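Local coordinates for sugar fermentation stimulation protein homolog (Pyrococcus furiosus, PDB 4DA2) that probably binds DNA, joining an OB-fold domain to a PD-(D/E)xK nuclease-type domain that holds two calcium ions in this crystal, at residues A[86-91]-A[209-214]; A[108-113]-A[127-132]; A[133-136]-A[142-145]; A[158-163]-A[168-173]. The protein carries 1 engineered substitution. All coordinates share one frame; numbering follows the deposited sequence.

Interaction 1 (A[86-91]-A[209-214]); sequences KAFEKI and RALGLH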
loop_
_atom_site.group_PDB
_atom_site.type_symbol
_atom_site.label_atom_id
_atom_site.label_comp_id
_atom_site.label_asym_id
_atom_site.label_seq_id
_atom_site.Cartn_x
_atom_site.Cartn_y
_atom_site.Cartn_z
ATOM N N LYS A 86 -0.138 -5.739 6.149
ATOM C CA LYS A 86 0.505 -6.595 7.171
ATOM C C LYS A 86 1.837 -5.956 7.596
ATOM O O LYS A 86 2.184 -5.971 8.787
ATOM C CB LYS A 86 0.753 -8.014 6.649
ATOM C CG LYS A 86 -0.506 -8.871 6.524
ATOM C CD LYS A 86 -0.116 -10.342 6.411
ATOM C CE LYS A 86 -1.334 -11.265 6.404
ATOM N NZ LYS A 86 -1.793 -11.538 5.021
ATOM N N ALA A 87 2.543 -5.380 6.618
ATOM C CA ALA A 87 3.814 -4.659 6.852
ATOM C C ALA A 87 3.553 -3.441 7.755
ATOM O O ALA A 87 4.252 -3.226 8.755
ATOM C CB ALA A 87 4.425 -4.220 5.550
ATOM N N PHE A 88 2.542 -2.653 7.406
ATOM C CA PHE A 88 2.115 -1.558 8.290
ATOM C C PHE A 88 1.808 -2.023 9.731
ATOM O O PHE A 88 2.258 -1.414 10.697
ATOM C CB PHE A 88 0.932 -0.753 7.688
ATOM C CG PHE A 88 0.568 0.452 8.512
ATOM C CD1 PHE A 88 1.428 1.548 8.577
ATOM C CD2 PHE A 88 -0.612 0.484 9.236
ATOM C CE1 PHE A 88 1.114 2.646 9.340
ATOM C CE2 PHE A 88 -0.908 1.574 10.036
ATOM C CZ PHE A 88 -0.050 2.661 10.072
ATOM N N GLU A 89 1.023 -3.088 9.867
ATOM C CA GLU A 89 0.710 -3.690 11.157
ATOM C C GLU A 89 1.972 -4.102 11.946
ATOM O O GLU A 89 1.998 -3.976 13.162
ATOM C CB GLU A 89 -0.261 -4.871 10.977
ATOM C CG GLU A 89 -1.659 -4.387 10.541
ATOM C CD GLU A 89 -2.530 -5.430 9.861
ATOM O OE1 GLU A 89 -2.330 -6.629 10.091
ATOM O OE2 GLU A 89 -3.431 -5.040 9.086
ATOM N N LYS A 90 3.015 -4.554 11.253
ATOM C CA LYS A 90 4.268 -4.882 11.924
ATOM C C LYS A 90 4.952 -3.625 12.428
ATOM O O LYS A 90 5.489 -3.599 13.546
ATOM C CB LYS A 90 5.182 -5.683 10.989
ATOM C CG LYS A 90 4.653 -7.088 10.744
ATOM C CD LYS A 90 4.997 -7.969 11.942
ATOM C CE LYS A 90 4.324 -9.287 11.812
ATOM N NZ LYS A 90 4.758 -10.236 12.870
ATOM N N ILE A 91 4.954 -2.585 11.591
ATOM C CA ILE A 91 5.450 -1.269 12.004
ATOM C C ILE A 91 4.749 -0.773 13.284
ATOM O O ILE A 91 5.414 -0.303 14.235
ATOM C CB ILE A 91 5.351 -0.258 10.847
ATOM C CG1 ILE A 91 6.377 -0.624 9.768
ATOM C CG2 ILE A 91 5.539 1.190 11.339
ATOM C CD1 ILE A 91 6.208 0.154 8.489
ATOM N N ARG A 209 1.727 10.791 6.057
ATOM C CA ARG A 209 3.054 10.137 6.163
ATOM C C ARG A 209 3.225 9.274 4.916
ATOM O O ARG A 209 2.234 8.889 4.257
ATOM C CB ARG A 209 3.132 9.215 7.395
ATOM C CG ARG A 209 2.808 9.892 8.757
ATOM C CD ARG A 209 3.860 10.899 9.234
ATOM N NE ARG A 209 3.441 11.492 10.515
ATOM C CZ ARG A 209 2.853 12.681 10.632
ATOM N NH1 ARG A 209 2.660 13.441 9.559
ATOM N NH2 ARG A 209 2.497 13.124 11.834
ATOM N N ALA A 210 4.476 8.969 4.606
ATOM C CA ALA A 210 4.803 8.019 3.546
ATOM C C ALA A 210 5.999 7.164 3.978
ATOM O O ALA A 210 6.972 7.679 4.506
ATOM C CB ALA A 210 5.100 8.756 2.243
ATOM N N LEU A 211 5.916 5.865 3.719
ATOM C CA LEU A 211 6.934 4.919 4.150
ATOM C C LEU A 211 7.550 4.185 2.979
ATOM O O LEU A 211 6.839 3.819 2.057
ATOM C CB LEU A 211 6.305 3.887 5.071
ATOM C CG LEU A 211 5.444 4.405 6.228
ATOM C CD1 LEU A 211 4.793 3.218 6.951
ATOM C CD2 LEU A 211 6.299 5.226 7.199
ATOM N N GLY A 212 8.869 3.979 3.017
ATOM C CA GLY A 212 9.546 3.204 1.973
ATOM C C GLY A 212 9.691 1.760 2.405
ATOM O O GLY A 212 10.151 1.469 3.519
ATOM N N LEU A 213 9.284 0.844 1.516
ATOM C CA LEU A 213 9.333 -0.575 1.782
ATOM C C LEU A 213 9.698 -1.292 0.497
ATOM O O LEU A 213 9.484 -0.753 -0.593
ATOM C CB LEU A 213 7.967 -1.100 2.245
ATOM C CG LEU A 213 7.540 -0.835 3.685
ATOM C CD1 LEU A 213 6.960 0.578 3.859
ATOM C CD2 LEU A 213 6.530 -1.877 4.077
ATOM N N HIS A 214 10.289 -2.466 0.642
ATOM C CA HIS A 214 10.470 -3.398 -0.469
ATOM C C HIS A 214 10.601 -4.802 0.107
ATOM O O HIS A 214 10.678 -4.999 1.340
ATOM C CB HIS A 214 11.674 -3.012 -1.361
ATOM C CG HIS A 214 12.996 -3.174 -0.679
ATOM N ND1 HIS A 214 13.625 -2.140 -0.015
ATOM C CD2 HIS A 214 13.791 -4.258 -0.521
ATOM C CE1 HIS A 214 14.754 -2.575 0.516
ATOM N NE2 HIS A 214 14.882 -3.858 0.224
#
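Ala87, Phe88 and Ile91 of helix 81-93 pack on Leu211 and Leu213 of strand 207-215, a helix-on-sheet contact in the PD-(D/E)xK domain. The helix crosses the strand steeply, 117° between their N-to-C directions, and the axes stay 11.0 Å apart at their closest. Side chains fill that distance, and every touch between them is apolar. On the strand, two leucines spaced two residues apart present the same face to the helix. Leu211 serves two partners with one methyl: its CD1 meets CD1 of Ile91 tip to tip at 3.7 Å and also lies at the edge of the Phe88 ring, near its plane, 4.1 Å from Phe88 CD1. The ring gets there by its first torsion, which sets CG opposite the backbone N (chi1 -174°) and carries it nearer the strand than its CB alone would reach.

Within the helix, Ile91 N donates to Ala87 O at 3.0 Å, placing these two residues one turn apart on the same side; the strand's backbone is bonded to its sheet neighbours.

Neighbouring strands close the core: Leu4 of strand 2-6 touches Ala87, Ile91 and Leu213, while Val173 of strand 169-176 touches Phe88 and Leu211. The tightest spot is where the helix offers its smallest side chain, with Ala87 CB pressed to 3.5 Å from Leu213 CD2.

Interaction 2 (A[108-113]-A[127-132]); sequences REPRVG and EIFVET. With CA (calcium ion), chain C; CA (calcium ion), chain D.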
loop_
_atom_site.group_PDB
_atom_site.type_symbol
_atom_site.label_atom_id
_atom_site.label_comp_id
_atom_site.label_asym_id
_atom_site.label_seq_id
_atom_site.Cartn_x
_atom_site.Cartn_y
_atom_site.Cartn_z
ATOM N N ARG A 108 -10.290 -2.906 12.821
ATOM C CA ARG A 108 -9.949 -2.922 11.385
ATOM C C ARG A 108 -11.210 -2.624 10.580
ATOM O O ARG A 108 -12.295 -3.096 10.908
ATOM C CB ARG A 108 -9.336 -4.251 10.960
ATOM C CG ARG A 108 -7.930 -4.492 11.527
ATOM C CD ARG A 108 -7.527 -5.956 11.473
ATOM N NE ARG A 108 -6.324 -6.177 12.282
ATOM C CZ ARG A 108 -5.569 -7.270 12.236
ATOM N NH1 ARG A 108 -5.873 -8.266 11.413
ATOM N NH2 ARG A 108 -4.499 -7.366 13.014
ATOM N N GLU A 109 -11.058 -1.827 9.534
ATOM C CA GLU A 109 -12.191 -1.381 8.686
ATOM C C GLU A 109 -13.431 -0.798 9.382
ATOM O O GLU A 109 -14.559 -1.128 8.986
ATOM C CB GLU A 109 -12.631 -2.512 7.737
ATOM C CG GLU A 109 -11.502 -3.100 6.924
ATOM C CD GLU A 109 -10.969 -2.126 5.895
ATOM O OE1 GLU A 109 -11.772 -1.532 5.151
ATOM O OE2 GLU A 109 -9.737 -1.954 5.811
ATOM N N PRO A 110 -13.250 0.073 10.401
ATOM C CA PRO A 110 -14.425 0.677 11.017
ATOM C C PRO A 110 -15.152 1.588 10.036
ATOM O O PRO A 110 -14.524 2.222 9.169
ATOM C CB PRO A 110 -13.829 1.531 12.140
ATOM C CG PRO A 110 -12.444 1.820 11.695
ATOM C CD PRO A 110 -12.008 0.565 11.040
ATOM N N ARG A 111 -16.474 1.640 10.164
ATOM C CA ARG A 111 -17.259 2.584 9.399
ATOM C C ARG A 111 -16.971 4.021 9.846
ATOM O O ARG A 111 -16.906 4.307 11.039
ATOM C CB ARG A 111 -18.752 2.304 9.567
ATOM C CG ARG A 111 -19.281 1.106 8.826
ATOM C CD ARG A 111 -20.797 1.082 9.001
ATOM N NE ARG A 111 -21.482 0.064 8.205
ATOM C CZ ARG A 111 -21.847 0.209 6.934
ATOM N NH1 ARG A 111 -21.578 1.332 6.272
ATOM N NH2 ARG A 111 -22.478 -0.781 6.317
ATOM N N VAL A 112 -16.782 4.900 8.870
ATOM C CA VAL A 112 -16.595 6.322 9.083
ATOM C C VAL A 112 -17.384 7.019 7.981
ATOM O O VAL A 112 -17.068 6.865 6.779
ATOM C CB VAL A 112 -15.104 6.758 8.941
ATOM C CG1 VAL A 112 -14.956 8.238 9.156
ATOM C CG2 VAL A 112 -14.198 5.981 9.889
ATOM N N GLY A 113 -18.381 7.802 8.384
ATOM C CA GLY A 113 -19.263 8.490 7.423
ATOM C C GLY A 113 -19.905 7.494 6.472
ATOM O O GLY A 113 -20.559 6.544 6.901
ATOM N N GLU A 127 -7.631 8.282 20.517
ATOM C CA GLU A 127 -7.714 7.399 19.359
ATOM C C GLU A 127 -7.355 8.135 18.082
ATOM O O GLU A 127 -7.397 9.368 18.035
ATOM C CB GLU A 127 -9.121 6.842 19.217
ATOM C CG GLU A 127 -9.547 5.900 20.322
ATOM C CD GLU A 127 -11.022 5.556 20.208
ATOM O OE1 GLU A 127 -11.735 6.269 19.463
ATOM O OE2 GLU A 127 -11.456 4.571 20.848
ATOM N N ILE A 128 -6.963 7.371 17.058
ATOM C CA ILE A 128 -6.662 7.926 15.740
ATOM C C ILE A 128 -7.143 6.970 14.646
ATOM O O ILE A 128 -6.929 5.745 14.708
ATOM C CB ILE A 128 -5.135 8.284 15.573
ATOM C CG1 ILE A 128 -4.861 8.949 14.212
ATOM C CG2 ILE A 128 -4.246 7.048 15.818
ATOM C CD1 ILE A 128 -3.413 9.492 14.018
ATOM N N PHE A 129 -7.828 7.540 13.656
ATOM C CA PHE A 129 -8.193 6.792 12.446
ATOM C C PHE A 129 -7.051 6.877 11.442
ATOM O O PHE A 129 -6.545 7.978 11.162
ATOM C CB PHE A 129 -9.466 7.378 11.838
ATOM C CG PHE A 129 -10.693 7.082 12.631
ATOM C CD1 PHE A 129 -11.341 5.848 12.493
ATOM C CD2 PHE A 129 -11.170 8.008 13.571
ATOM C CE1 PHE A 129 -12.512 5.560 13.250
ATOM C CE2 PHE A 129 -12.322 7.728 14.339
ATOM C CZ PHE A 129 -12.982 6.500 14.184
ATOM N N VAL A 130 -6.642 5.724 10.914
ATOM C CA VAL A 130 -5.535 5.672 9.956
ATOM C C VAL A 130 -5.952 4.929 8.685
ATOM O O VAL A 130 -6.436 3.795 8.763
ATOM C CB VAL A 130 -4.257 5.024 10.576
ATOM C CG1 VAL A 130 -3.129 4.985 9.533
ATOM C CG2 VAL A 130 -3.830 5.777 11.822
ATOM N N GLU A 131 -5.804 5.600 7.533
ATOM C CA GLU A 131 -6.026 4.988 6.229
ATOM C C GLU A 131 -4.667 4.799 5.558
ATOM O O GLU A 131 -3.830 5.729 5.563
ATOM C CB GLU A 131 -6.954 5.871 5.365
ATOM C CG GLU A 131 -7.174 5.403 3.915
ATOM C CD GLU A 131 -7.804 4.010 3.838
ATOM O OE1 GLU A 131 -8.527 3.638 4.795
ATOM O OE2 GLU A 131 -7.543 3.279 2.838
ATOM N N THR A 132 -4.428 3.597 5.024
ATOM C CA THR A 132 -3.170 3.348 4.321
ATOM C C THR A 132 -3.451 3.188 2.836
ATOM O O THR A 132 -4.476 2.592 2.453
ATOM C CB THR A 132 -2.384 2.146 4.896
ATOM O OG1 THR A 132 -3.167 0.954 4.749
ATOM C CG2 THR A 132 -2.088 2.365 6.373
HETATM CA CA CA C . -6.408 1.232 2.501
HETATM CA CA CA D . -9.765 -0.491 3.750
HETATM O O HOH W 1 -10.487 1.881 3.987
HETATM O O HOH W 2 -6.776 1.981 0.232
HETATM O O HOH W 3 -8.618 0.104 1.699
HETATM O O HOH W 4 -5.324 -0.901 3.085
HETATM O O HOH W 5 -11.882 -0.234 2.270
#
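Phe129 points from strand 127-139 toward Pro110 and Val112; both segments also carry ligands of the two-calcium site of the PD-(D/E)xK fold, and this packing is set apart from the ions. Its CB leads to CG, set opposite the carbonyl carbon (chi1 -72°), and the ring then extends toward the 108-113 segment. Phe129 CD1 lies 3.9 Å from Val112 CG2. Next along, Phe129 CE1 has two partners: Val112 CG2, obliquely placed, at 3.8 Å, and Pro110 CG, at the ring edge, at 4.1 Å. Leu163 of helix 151-165 touches both Phe129 and Val112.

Beyond this apolar patch the two segments are linked indirectly through two calcium ions, joined by Asp118 and water 3. Glu109, its chain bent at chi2, grips one calcium with both carboxylate oxygens, OE1 at 2.7 Å and OE2 at 2.5 Å. The second calcium is held by Glu131 OE2 and by the backbone Thr132 O, each at 2.4 Å. With Lys133 following, Glu131 and Thr132 fit the ExK part of the family signature. The other oxygen of Glu131 reaches the Glu109 ion indirectly: water 1, a ligand of that calcium, donates a hydrogen bond to Glu131 OE1 at 2.8 Å.

Interaction 3 (A[133-136]-A[142-145]); sequences KSAV and YAMY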
loop_
_atom_site.group_PDB
_atom_site.type_symbol
_atom_site.label_atom_id
_atom_site.label_comp_id
_atom_site.label_asym_id
_atom_site.label_seq_id
_atom_site.Cartn_x
_atom_site.Cartn_y
_atom_site.Cartn_z
ATOM N N LYS A 133 -2.608 3.785 1.996
ATOM C CA LYS A 133 -2.771 3.641 0.528
ATOM C C LYS A 133 -1.516 3.129 -0.172
ATOM O O LYS A 133 -0.416 3.468 0.222
ATOM C CB LYS A 133 -3.167 4.977 -0.097
ATOM C CG LYS A 133 -4.480 5.534 0.464
ATOM C CD LYS A 133 -5.587 5.423 -0.527
ATOM C CE LYS A 133 -6.937 5.791 0.070
ATOM N NZ LYS A 133 -7.686 4.517 0.303
ATOM N N SER A 134 -1.707 2.308 -1.208
ATOM C CA SER A 134 -0.588 1.832 -2.015
ATOM C C SER A 134 -0.011 2.965 -2.855
ATOM O O SER A 134 -0.753 3.669 -3.557
ATOM C CB SER A 134 -1.050 0.720 -2.941
ATOM O OG SER A 134 0.033 0.258 -3.757
ATOM N N ALA A 135 1.310 3.118 -2.802
ATOM C CA ALA A 135 2.003 4.092 -3.658
ATOM C C ALA A 135 3.159 3.454 -4.394
ATOM O O ALA A 135 4.320 3.550 -3.979
ATOM C CB ALA A 135 2.484 5.301 -2.832
ATOM N N VAL A 136 2.844 2.758 -5.475
ATOM C CA VAL A 136 3.872 1.980 -6.177
ATOM C C VAL A 136 4.074 2.454 -7.626
ATOM O O VAL A 136 4.642 1.721 -8.469
ATOM C CB VAL A 136 3.658 0.435 -6.057
ATOM C CG1 VAL A 136 3.847 -0.009 -4.577
ATOM C CG2 VAL A 136 2.281 0.005 -6.587
ATOM N N TYR A 142 10.535 9.453 -6.608
ATOM C CA TYR A 142 9.207 9.546 -5.969
ATOM C C TYR A 142 8.427 8.236 -6.096
ATOM O O TYR A 142 8.439 7.611 -7.158
ATOM C CB TYR A 142 8.348 10.664 -6.588
ATOM C CG TYR A 142 8.873 12.057 -6.336
ATOM C CD1 TYR A 142 8.398 12.821 -5.259
ATOM C CD2 TYR A 142 9.840 12.618 -7.171
ATOM C CE1 TYR A 142 8.894 14.120 -5.015
ATOM C CE2 TYR A 142 10.330 13.901 -6.946
ATOM C CZ TYR A 142 9.855 14.645 -5.863
ATOM O OH TYR A 142 10.358 15.909 -5.642
ATOM N N ALA A 143 7.778 7.829 -5.004
ATOM C CA ALA A 143 6.600 6.943 -5.079
ATOM C C ALA A 143 5.378 7.833 -5.178
ATOM O O ALA A 143 5.329 8.912 -4.545
ATOM C CB ALA A 143 6.512 6.095 -3.840
ATOM N N MET A 144 4.382 7.396 -5.950
ATOM C CA MET A 144 3.196 8.202 -6.188
ATOM C C MET A 144 1.886 7.460 -6.053
ATOM O O MET A 144 1.818 6.195 -6.191
ATOM C CB MET A 144 3.283 8.875 -7.560
ATOM C CG MET A 144 4.545 9.683 -7.714
ATOM S SD MET A 144 4.384 10.745 -9.166
ATOM C CE MET A 144 4.200 9.538 -10.502
ATOM N N TYR A 145 0.846 8.245 -5.746
ATOM C CA TYR A 145 -0.524 7.751 -5.703
ATOM C C TYR A 145 -1.456 8.819 -6.234
ATOM O O TYR A 145 -1.244 10.008 -5.960
ATOM C CB TYR A 145 -0.890 7.353 -4.266
ATOM C CG TYR A 145 -2.370 7.193 -4.014
ATOM C CD1 TYR A 145 -2.985 5.920 -4.071
ATOM C CD2 TYR A 145 -3.168 8.303 -3.751
ATOM C CE1 TYR A 145 -4.357 5.776 -3.818
ATOM C CE2 TYR A 145 -4.555 8.176 -3.503
ATOM C CZ TYR A 145 -5.126 6.913 -3.529
ATOM O OH TYR A 145 -6.471 6.808 -3.295
#
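Ala143 opens the contact, its CB lying 3.4 Å from Ala135 O in the hairpin formed by strands 127-139 and 142-145. The two methyls lie side by side, Ala135 CB to Ala143 CB 4.2 Å. Met144 contributes backbone: its O accepts a CA-H...O contact from Ala135 CA at 3.3 Å, bent to 124° at the hydrogen, while its side chain leaves on the other side toward Leu137 and Glu139. Tyr145 then turns back to the first strand. With CG opposite the backbone N (chi1 164°), its ring crosses the Lys133 chain at a slant, with Lys133 CB over one face, 4.3 Å from the centroid of the Tyr145 ring and offset toward the rim. Farther along, Lys133 CD presses against Tyr145 OH, and Ser134 O approaches the ring edge, 3.2 Å from Tyr145 CD1. The lysine passes on to hydrogen-bond through NZ with Glu131 OE2 and His156 ND1. An alanine in place of Tyr145 would probably leave the Lys133 chain without the ring face it packs on and open a gap beside Ser134 O. In the sheet, strand 169-176 flanks Lys133 and Ala135 by parallel backbone pairing, and strand 183-186 pairs with Ala143 on the far side.

Interaction 4 (A[158-163]-A[168-173]); sequences KELIKL and KRAMIV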
loop_
_atom_site.group_PDB
_atom_site.type_symbol
_atom_site.label_atom_id
_atom_site.label_comp_id
_atom_site.label_asym_id
_atom_site.label_seq_id
_atom_site.Cartn_x
_atom_site.Cartn_y
_atom_site.Cartn_z
ATOM N N LYS A 158 -12.092 12.466 1.896
ATOM C CA LYS A 158 -13.189 13.305 2.384
ATOM C C LYS A 158 -13.582 12.976 3.816
ATOM O O LYS A 158 -13.802 13.882 4.620
ATOM C CB LYS A 158 -14.383 13.292 1.410
ATOM C CG LYS A 158 -14.096 14.076 0.118
ATOM C CD LYS A 158 -15.270 14.000 -0.873
ATOM C CE LYS A 158 -15.063 14.938 -2.053
ATOM N NZ LYS A 158 -16.217 14.897 -2.993
ATOM N N GLU A 159 -13.624 11.686 4.163
ATOM C CA GLU A 159 -13.974 11.305 5.523
ATOM C C GLU A 159 -12.862 11.703 6.506
ATOM O O GLU A 159 -13.135 12.068 7.650
ATOM C CB GLU A 159 -14.263 9.810 5.636
ATOM C CG GLU A 159 -15.464 9.329 4.820
ATOM C CD GLU A 159 -16.793 9.967 5.239
ATOM O OE1 GLU A 159 -16.867 10.671 6.279
ATOM O OE2 GLU A 159 -17.769 9.750 4.514
ATOM N N LEU A 160 -11.603 11.617 6.045
ATOM C CA LEU A 160 -10.459 12.034 6.862
ATOM C C LEU A 160 -10.534 13.538 7.174
ATOM O O LEU A 160 -10.269 13.965 8.302
ATOM C CB LEU A 160 -9.122 11.675 6.167
ATOM C CG LEU A 160 -8.790 10.177 6.123
ATOM C CD1 LEU A 160 -7.640 9.924 5.115
ATOM C CD2 LEU A 160 -8.383 9.689 7.485
ATOM N N ILE A 161 -10.829 14.326 6.146
ATOM C CA ILE A 161 -10.965 15.772 6.270
ATOM C C ILE A 161 -12.065 16.098 7.297
ATOM O O ILE A 161 -11.867 16.931 8.194
ATOM C CB ILE A 161 -11.269 16.422 4.898
ATOM C CG1 ILE A 161 -10.031 16.374 3.992
ATOM C CG2 ILE A 161 -11.771 17.874 5.100
ATOM C CD1 ILE A 161 -10.304 16.735 2.540
ATOM N N LYS A 162 -13.210 15.425 7.186
ATOM C CA LYS A 162 -14.323 15.692 8.103
ATOM C C LYS A 162 -13.959 15.337 9.562
ATOM O O LYS A 162 -14.258 16.097 10.478
ATOM C CB LYS A 162 -15.575 14.951 7.646
ATOM C CG LYS A 162 -16.704 14.830 8.713
ATOM C CD LYS A 162 -17.470 16.114 8.969
ATOM C CE LYS A 162 -18.832 15.800 9.595
ATOM N NZ LYS A 162 -19.210 16.800 10.618
ATOM N N LEU A 163 -13.308 14.192 9.768
ATOM C CA LEU A 163 -12.786 13.836 11.096
ATOM C C LEU A 163 -11.904 14.978 11.678
ATOM O O LEU A 163 -12.142 15.447 12.800
ATOM C CB LEU A 163 -11.975 12.545 11.008
ATOM C CG LEU A 163 -12.772 11.243 10.875
ATOM C CD1 LEU A 163 -11.805 10.121 10.592
ATOM C CD2 LEU A 163 -13.501 10.977 12.171
ATOM N N LYS A 168 -11.079 15.423 15.418
ATOM C CA LYS A 168 -10.612 14.069 15.709
ATOM C C LYS A 168 -9.265 13.831 15.027
ATOM O O LYS A 168 -8.925 14.507 14.039
ATOM C CB LYS A 168 -11.635 13.022 15.291
ATOM C CG LYS A 168 -12.879 13.023 16.179
ATOM C CD LYS A 168 -14.099 12.650 15.381
ATOM C CE LYS A 168 -15.330 12.547 16.272
ATOM N NZ LYS A 168 -16.479 11.946 15.538
ATOM N N ARG A 169 -8.514 12.862 15.537
ATOM C CA ARG A 169 -7.196 12.562 14.983
ATOM C C ARG A 169 -7.358 11.665 13.755
ATOM O O ARG A 169 -8.024 10.598 13.794
ATOM C CB ARG A 169 -6.296 11.899 16.047
ATOM C CG ARG A 169 -6.002 12.792 17.286
ATOM C CD ARG A 169 -4.898 13.797 16.970
ATOM N NE ARG A 169 -3.717 13.107 16.451
ATOM C CZ ARG A 169 -2.895 13.586 15.522
ATOM N NH1 ARG A 169 -3.098 14.785 14.981
ATOM N NH2 ARG A 169 -1.860 12.857 15.133
ATOM N N ALA A 170 -6.740 12.097 12.662
ATOM C CA ALA A 170 -6.822 11.373 11.416
ATOM C C ALA A 170 -5.461 11.383 10.717
ATOM O O ALA A 170 -4.730 12.388 10.768
ATOM C CB ALA A 170 -7.894 11.988 10.513
ATOM N N MET A 171 -5.139 10.266 10.065
ATOM C CA MET A 171 -3.850 10.086 9.364
ATOM C C MET A 171 -4.016 9.284 8.083
ATOM O O MET A 171 -4.792 8.311 8.041
ATOM C CB MET A 171 -2.831 9.363 10.263
ATOM C CG MET A 171 -1.459 9.210 9.629
ATOM S SD MET A 171 -0.289 8.351 10.711
ATOM C CE MET A 171 0.201 9.760 11.693
ATOM N N ILE A 172 -3.324 9.723 7.026
ATOM C CA ILE A 172 -3.154 8.910 5.835
ATOM C C ILE A 172 -1.696 8.541 5.674
ATOM O O ILE A 172 -0.803 9.376 5.816
ATOM C CB ILE A 172 -3.778 9.548 4.526
ATOM C CG1 ILE A 172 -3.728 8.580 3.338
ATOM C CG2 ILE A 172 -3.112 10.891 4.155
ATOM C CD1 ILE A 172 -4.618 9.028 2.187
ATOM N N VAL A 173 -1.465 7.263 5.412
ATOM C CA VAL A 173 -0.108 6.748 5.259
ATOM C C VAL A 173 0.030 6.131 3.888
ATOM O O VAL A 173 -0.665 5.143 3.580
ATOM C CB VAL A 173 0.215 5.698 6.320
ATOM C CG1 VAL A 173 1.665 5.174 6.116
ATOM C CG2 VAL A 173 0.049 6.259 7.763
#
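Leu160 of helix 151-165 drives its two methyls into strand 169-176: CD2 lies 3.8 Å from Ala170 CB, and CD1 lies 3.9 Å from Ile172 CB, where the leucine and isoleucine side chains cross at about a right angle. The small Ala170 is consistent with the close approach of the helix. Its CB packs on Leu160 and, one turn later, on Leu163 CB at 4.1 Å. The axes approach to 7.8 Å, their N-to-C directions 150° apart, because the chain reverses in a short connection and the strand runs back nearly antiparallel to the helix. Leu117 of strand 115-122 touches both leucines, and Phe129 of strand 127-139 touches Leu163, so this apolar centre continues across the sheet.

Outward, the contact runs into Lys168. Leu163 CD2 meets the aliphatic part of that lysine at its CD, 3.7 Å away. The chain then leads off to the surface, helped by a bend at the second torsion (chi2 147°), so that carbon packs on carbon and the amine stays clear of the core. At the edge the backbones join directly: Lys168 N donates to Leu163 O at 2.8 Å, a fairly straight bond (162°).

This chemistry implies a division of labour. Apolar side chains seat the helix on the sheet, while one main-chain bond, independent of side-chain identity, fixes the tight return from helix to strand.

All four contacts involve one sheet; 1 and 4 lay helices on it. Interactions 1 and 3 lie deep in the chain; interaction 4 is buried but ends at a solvent-facing lysine, and interaction 2 is only partly buried. Strand 127-139 serves both 2 and 3, and pairs in parallel with the strand of interaction 4: Phe129 O and Met171 N lie 2.9 Å apart. Strand 169-176 neighbours strand 207-215 of interaction 1. The chemistry changes with place: apolar packing seats the helices in 1 and 4, with a main-chain bond added in 4, a lysine lies over a tyrosine face in 3, and in 2 a small apolar patch accompanies an indirect link through calcium, carboxylates and water.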